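PDB 3III: CocE/NonD family hydrolase from Staphylococcus aureus subsp. aureus COL, which is a putative serine hydrolase of the CocE/NonD family, probably cleaving ester or amide bonds, with an alpha/beta-hydrolase domain and a C-terminal beta-rich domain. Local coordinates for residues T454-R458 and Y531-V537; V459-D465 and H476-L482. One frame throughout, in Å; residues are numbered along the deposited sequence.

Contact 1 of 2, residues T454-R458 and Y531-V537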
# COMPACT_ATOMS: atom_id res chain seq x y z
N THR A 454 1.07 -12.82 4.35
CA THR A 454 2.46 -12.87 4.64
C THR A 454 2.76 -12.02 5.89
O THR A 454 2.13 -10.92 6.15
CB THR A 454 3.22 -12.40 3.38
OG1 THR A 454 2.77 -13.21 2.26
CG2 THR A 454 4.78 -12.53 3.50
N GLY A 455 3.78 -12.45 6.64
CA GLY A 455 4.35 -11.63 7.71
C GLY A 455 5.80 -11.97 8.04
O GLY A 455 6.28 -13.03 7.67
N TRP A 456 6.46 -11.08 8.77
CA TRP A 456 7.89 -11.20 9.10
C TRP A 456 8.21 -10.73 10.51
O TRP A 456 7.60 -9.78 11.02
CB TRP A 456 8.71 -10.32 8.18
CG TRP A 456 8.58 -10.56 6.71
CD1 TRP A 456 9.43 -11.30 5.93
CD2 TRP A 456 7.62 -9.99 5.83
NE1 TRP A 456 9.03 -11.26 4.63
CE2 TRP A 456 7.93 -10.45 4.53
CE3 TRP A 456 6.53 -9.13 6.01
CZ2 TRP A 456 7.17 -10.08 3.40
CZ3 TRP A 456 5.77 -8.80 4.91
CH2 TRP A 456 6.11 -9.28 3.60
N LEU A 457 9.21 -11.32 11.15
CA LEU A 457 9.72 -10.74 12.37
C LEU A 457 11.19 -11.11 12.64
O LEU A 457 11.54 -12.25 12.57
CB LEU A 457 8.90 -11.22 13.56
CG LEU A 457 9.28 -10.60 14.93
CD1 LEU A 457 8.95 -9.07 14.95
CD2 LEU A 457 8.59 -11.36 16.09
N ARG A 458 11.98 -10.13 13.02
CA ARG A 458 13.31 -10.35 13.59
C ARG A 458 13.09 -10.45 15.10
O ARG A 458 12.50 -9.57 15.77
CB ARG A 458 14.25 -9.23 13.17
CG ARG A 458 15.67 -9.34 13.75
CD ARG A 458 16.63 -8.43 13.02
NE ARG A 458 16.97 -8.98 11.71
CZ ARG A 458 17.80 -8.43 10.84
NH1 ARG A 458 18.40 -7.28 11.10
NH2 ARG A 458 18.01 -9.03 9.69
N TYR A 531 9.90 -7.00 -2.68
CA TYR A 531 10.78 -7.06 -1.48
C TYR A 531 11.75 -8.23 -1.61
O TYR A 531 11.42 -9.22 -2.28
CB TYR A 531 9.97 -7.11 -0.16
CG TYR A 531 8.91 -8.20 -0.15
CD1 TYR A 531 9.26 -9.54 -0.18
CD2 TYR A 531 7.54 -7.87 -0.15
CE1 TYR A 531 8.29 -10.55 -0.18
CE2 TYR A 531 6.55 -8.88 -0.15
CZ TYR A 531 6.93 -10.22 -0.19
OH TYR A 531 5.92 -11.20 -0.14
N GLU A 532 12.95 -8.07 -1.04
CA GLU A 532 13.88 -9.17 -0.77
C GLU A 532 14.43 -8.97 0.65
O GLU A 532 14.36 -7.85 1.21
CB GLU A 532 14.99 -9.19 -1.81
CG GLU A 532 14.49 -9.50 -3.21
CD GLU A 532 15.57 -9.48 -4.29
OE1 GLU A 532 16.77 -9.39 -4.00
OE2 GLU A 532 15.17 -9.52 -5.46
N HIS A 533 14.94 -10.04 1.24
CA HIS A 533 15.51 -9.95 2.57
C HIS A 533 16.81 -10.75 2.62
O HIS A 533 16.90 -11.78 3.27
CB HIS A 533 14.45 -10.42 3.62
CG HIS A 533 13.16 -9.64 3.57
ND1 HIS A 533 12.07 -10.05 2.83
CD2 HIS A 533 12.79 -8.48 4.16
CE1 HIS A 533 11.10 -9.16 2.94
NE2 HIS A 533 11.52 -8.20 3.73
N GLU A 534 17.81 -10.28 1.90
CA GLU A 534 19.05 -11.02 1.74
C GLU A 534 20.09 -10.71 2.82
O GLU A 534 21.17 -11.29 2.81
CB GLU A 534 19.65 -10.76 0.36
CG GLU A 534 18.75 -11.16 -0.80
CD GLU A 534 18.77 -12.61 -1.11
OE1 GLU A 534 19.85 -13.23 -1.20
OE2 GLU A 534 17.69 -13.16 -1.28
N GLU A 535 19.79 -9.76 3.71
CA GLU A 535 20.67 -9.50 4.84
C GLU A 535 20.03 -10.04 6.11
O GLU A 535 19.19 -9.38 6.72
CB GLU A 535 21.00 -7.99 4.94
CG GLU A 535 21.93 -7.56 3.83
CD GLU A 535 22.02 -6.05 3.63
OE1 GLU A 535 21.53 -5.27 4.47
OE2 GLU A 535 22.60 -5.64 2.60
N THR A 536 20.42 -11.26 6.47
CA THR A 536 19.75 -12.06 7.51
C THR A 536 20.69 -12.29 8.69
O THR A 536 21.90 -12.38 8.50
CB THR A 536 19.30 -13.46 6.95
OG1 THR A 536 18.56 -14.14 7.95
CG2 THR A 536 20.52 -14.32 6.61
N VAL A 537 20.12 -12.41 9.90
CA VAL A 537 20.83 -12.86 11.14
C VAL A 537 20.82 -14.37 11.36
O VAL A 537 21.42 -14.87 12.31
CB VAL A 537 20.18 -12.25 12.43
CG1 VAL A 537 20.29 -10.73 12.45
CG2 VAL A 537 18.68 -12.71 12.55
O HOH W 1 4.06 -13.57 -0.10
O HOH W 2 20.26 -7.20 8.69
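Trp456 and Tyr531 meet in a T-shaped stack, the heart of an aromatic cluster that His533 completes. The cluster packs the end of strand 447-458, in the C-terminal beta domain, against the loop before strand 541-546. The six-membered ring of Trp456 turns its edge to the Tyr531 face, planes at 81°. Trp456 CZ2 lies 3.6 Å from Tyr531 CZ. His533 lies obliquely over the rim of one indole face, its plane 44° from the five-membered ring, and His533 CE1 comes to 3.4 Å from Trp456 NE1. Thr454 CG2 lies over the opposite indole face. Val537 CG1 sits over the centre of the Arg458 guanidinium, 3.8 Å from Arg458 CZ. At the edge, Arg458 NH2 gives a weak hydrogen bond to Glu535 O. The arginine chain bends at chi3 (-75°), which turns the guanidinium to this loop.

Glu517 accepts from Trp456 NE1 and also bonds His533 ND1, so one carboxylate ties two rings. Asp424 forms a salt bridge with Arg458 NE. One water accepts a hydrogen bond from Arg458 NH1 and donates one to Glu535 O. Another lies 2.7 Å from Thr454 OG1, which also bonds Gln451, and donates to Tyr531 OH at 3.0 Å.

Contact 2 of 2, residues V459-D465 and H476-L482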
# COMPACT_ATOMS: atom_id res chain seq x y z
N VAL A 459 13.46 -11.60 15.65
CA VAL A 459 13.08 -11.95 17.02
C VAL A 459 13.68 -11.00 18.07
O VAL A 459 13.05 -10.72 19.09
CB VAL A 459 13.35 -13.47 17.28
CG1 VAL A 459 13.17 -13.87 18.75
CG2 VAL A 459 12.42 -14.30 16.35
N SER A 460 14.86 -10.45 17.83
CA SER A 460 15.39 -9.41 18.74
C SER A 460 14.47 -8.15 18.79
O SER A 460 14.52 -7.37 19.74
CB SER A 460 16.81 -9.00 18.38
OG SER A 460 16.83 -8.34 17.15
N HIS A 461 13.57 -8.02 17.82
CA HIS A 461 12.59 -6.92 17.79
C HIS A 461 11.20 -7.29 18.30
O HIS A 461 10.21 -6.57 18.06
CB HIS A 461 12.47 -6.44 16.34
CG HIS A 461 13.68 -5.72 15.85
ND1 HIS A 461 13.62 -4.52 15.16
CD2 HIS A 461 14.99 -6.01 15.99
CE1 HIS A 461 14.84 -4.13 14.86
NE2 HIS A 461 15.70 -5.01 15.36
N ARG A 462 11.09 -8.43 18.97
CA ARG A 462 9.77 -8.96 19.36
C ARG A 462 8.95 -8.16 20.40
O ARG A 462 7.77 -8.47 20.64
CB ARG A 462 9.94 -10.37 19.95
CG ARG A 462 10.70 -10.39 21.26
CD ARG A 462 11.07 -11.85 21.66
NE ARG A 462 11.90 -11.91 22.88
CZ ARG A 462 13.21 -11.68 22.94
NH1 ARG A 462 13.93 -11.38 21.86
NH2 ARG A 462 13.82 -11.75 24.10
N GLU A 463 9.57 -7.24 21.10
CA GLU A 463 8.89 -6.64 22.25
C GLU A 463 7.66 -5.84 21.78
O GLU A 463 7.75 -4.97 20.91
CB GLU A 463 9.82 -5.67 23.02
CG GLU A 463 9.10 -5.04 24.28
CD GLU A 463 9.90 -3.92 24.98
OE1 GLU A 463 10.81 -3.33 24.37
OE2 GLU A 463 9.57 -3.59 26.14
N LEU A 464 6.51 -6.19 22.34
CA LEU A 464 5.22 -5.63 21.92
C LEU A 464 4.93 -4.28 22.57
O LEU A 464 5.27 -4.04 23.70
CB LEU A 464 4.11 -6.65 22.31
CG LEU A 464 4.05 -7.99 21.58
CD1 LEU A 464 3.05 -8.96 22.22
CD2 LEU A 464 3.71 -7.74 20.05
N ASP A 465 4.33 -3.37 21.80
CA ASP A 465 3.66 -2.18 22.32
C ASP A 465 2.32 -2.67 22.83
O ASP A 465 1.39 -3.01 22.06
CB ASP A 465 3.43 -1.15 21.20
CG ASP A 465 2.90 0.15 21.71
OD1 ASP A 465 2.00 0.12 22.56
OD2 ASP A 465 3.41 1.23 21.26
N HIS A 476 4.82 -3.97 17.33
CA HIS A 476 6.15 -4.07 17.93
C HIS A 476 6.71 -2.68 18.10
O HIS A 476 6.58 -1.87 17.22
CB HIS A 476 7.04 -4.93 17.07
CG HIS A 476 6.50 -6.33 16.92
ND1 HIS A 476 5.81 -6.74 15.81
CD2 HIS A 476 6.48 -7.36 17.79
CE1 HIS A 476 5.41 -8.00 15.98
NE2 HIS A 476 5.81 -8.40 17.18
N LYS A 477 7.27 -2.40 19.29
CA LYS A 477 7.89 -1.13 19.57
C LYS A 477 9.06 -0.81 18.67
O LYS A 477 9.22 0.35 18.26
CB LYS A 477 8.36 -1.06 21.03
CG LYS A 477 7.26 -1.07 22.04
CD LYS A 477 7.91 -1.00 23.41
CE LYS A 477 6.89 -0.89 24.50
NZ LYS A 477 7.51 -0.72 25.82
N HIS A 478 9.88 -1.82 18.38
CA HIS A 478 11.12 -1.63 17.61
C HIS A 478 12.01 -0.58 18.25
O HIS A 478 12.68 0.20 17.57
CB HIS A 478 10.82 -1.28 16.13
CG HIS A 478 10.16 -2.40 15.36
ND1 HIS A 478 10.81 -3.56 15.04
CD2 HIS A 478 8.92 -2.51 14.83
CE1 HIS A 478 10.00 -4.34 14.34
NE2 HIS A 478 8.84 -3.73 14.22
N GLU A 479 12.03 -0.57 19.58
CA GLU A 479 12.78 0.42 20.33
C GLU A 479 14.19 -0.07 20.69
O GLU A 479 15.17 0.69 20.61
CB GLU A 479 12.03 0.80 21.61
CG GLU A 479 12.69 1.82 22.48
CD GLU A 479 11.74 2.27 23.59
OE1 GLU A 479 11.07 1.43 24.22
OE2 GLU A 479 11.60 3.49 23.79
N THR A 480 14.29 -1.29 21.17
CA THR A 480 15.59 -1.84 21.48
C THR A 480 15.66 -3.30 21.05
O THR A 480 14.64 -3.97 20.96
CB THR A 480 15.92 -1.72 22.99
OG1 THR A 480 14.81 -2.23 23.72
CG2 THR A 480 16.26 -0.20 23.44
N GLU A 481 16.87 -3.79 20.82
CA GLU A 481 17.07 -5.22 20.44
C GLU A 481 17.22 -6.10 21.65
O GLU A 481 18.01 -5.84 22.51
CB GLU A 481 18.28 -5.39 19.47
CG GLU A 481 18.02 -4.60 18.16
CD GLU A 481 18.85 -4.93 16.94
OE1 GLU A 481 20.04 -5.29 17.06
OE2 GLU A 481 18.28 -4.75 15.81
N LEU A 482 16.46 -7.16 21.70
CA LEU A 482 16.59 -8.12 22.76
C LEU A 482 17.26 -9.37 22.19
O LEU A 482 16.58 -10.29 21.74
CB LEU A 482 15.22 -8.47 23.36
CG LEU A 482 14.60 -7.29 24.15
CD1 LEU A 482 13.17 -7.64 24.64
CD2 LEU A 482 15.53 -6.81 25.27
O HOH W 3 9.85 -4.55 19.44
O HOH W 4 6.27 -10.45 19.77
O HOH W 5 11.56 -2.66 21.46
O HOH W 6 12.49 -1.01 24.65
O HOH W 7 12.95 -4.33 22.98
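His461 is gripped at two ring nitrogens by the segment 476-482. The two segments are the arms of a long loop between strands 447-458 and 490-503 of the C-terminal beta domain, joined by a single beta bridge at Leu464 and His476. On the tight side, His461 NE2 donates to Glu481 OE2 at 2.6 Å, a His-carboxylate hydrogen bond. The carboxylate is met on its anti side, its plane 62° from the ring. His461 ND1 and His478 ND1 are hydrogen-bonded at 3.0 Å, rim to rim; either may donate. These two bonds fix the rotation of the His461 ring. Tyr199 meets the His478 ring edge-to-face, which places the pair against helix 198-203. Leu464 CD2 packs obliquely on the His476 ring.

The arm ends are pinned by Leu482. Its N gives a nearly straight bond (173°) to a lone pair of Ser460 O, and Leu482 O accepts from Arg462 NH1 at 2.9 Å. The same NH1 also bonds Val459 O.

The other side is looser and wetter. Lys477 NZ reaches Glu463 OE2 only at 3.5 Å, a long salt bridge between extended chains. Glu463 CG lies anti to the backbone N (chi1 -179°), which carries the carboxylate outward, where OE1 meets three waters. One of them donates to Glu463 OE1 and Glu479 OE1 and accepts from Thr480 OG1, at 2.8 Å.

Overall arrangement
Both contacts belong to the C-terminal beta domain. Strand 447-458 ends in contact 1 and runs straight into the first arm of contact 2, which is nested within the loop that contact 1 closes. Their centres lie 15 Å apart, and Leu457 CD1 touches His476 CE1 at 3.8 Å. Contact 1 is nearer the centre of the chain, buried at its aromatic end and exposed at Glu535 and Thr536. Contact 2 lies farther out and covers more area, 790 against 289 Å². The first combines ring packing with an arginine whose flat face meets Val537. Hydrogen bonds, imidazoles and bridging waters dominate the second. Asp422 links them, touching Arg458 and bonding Ser460.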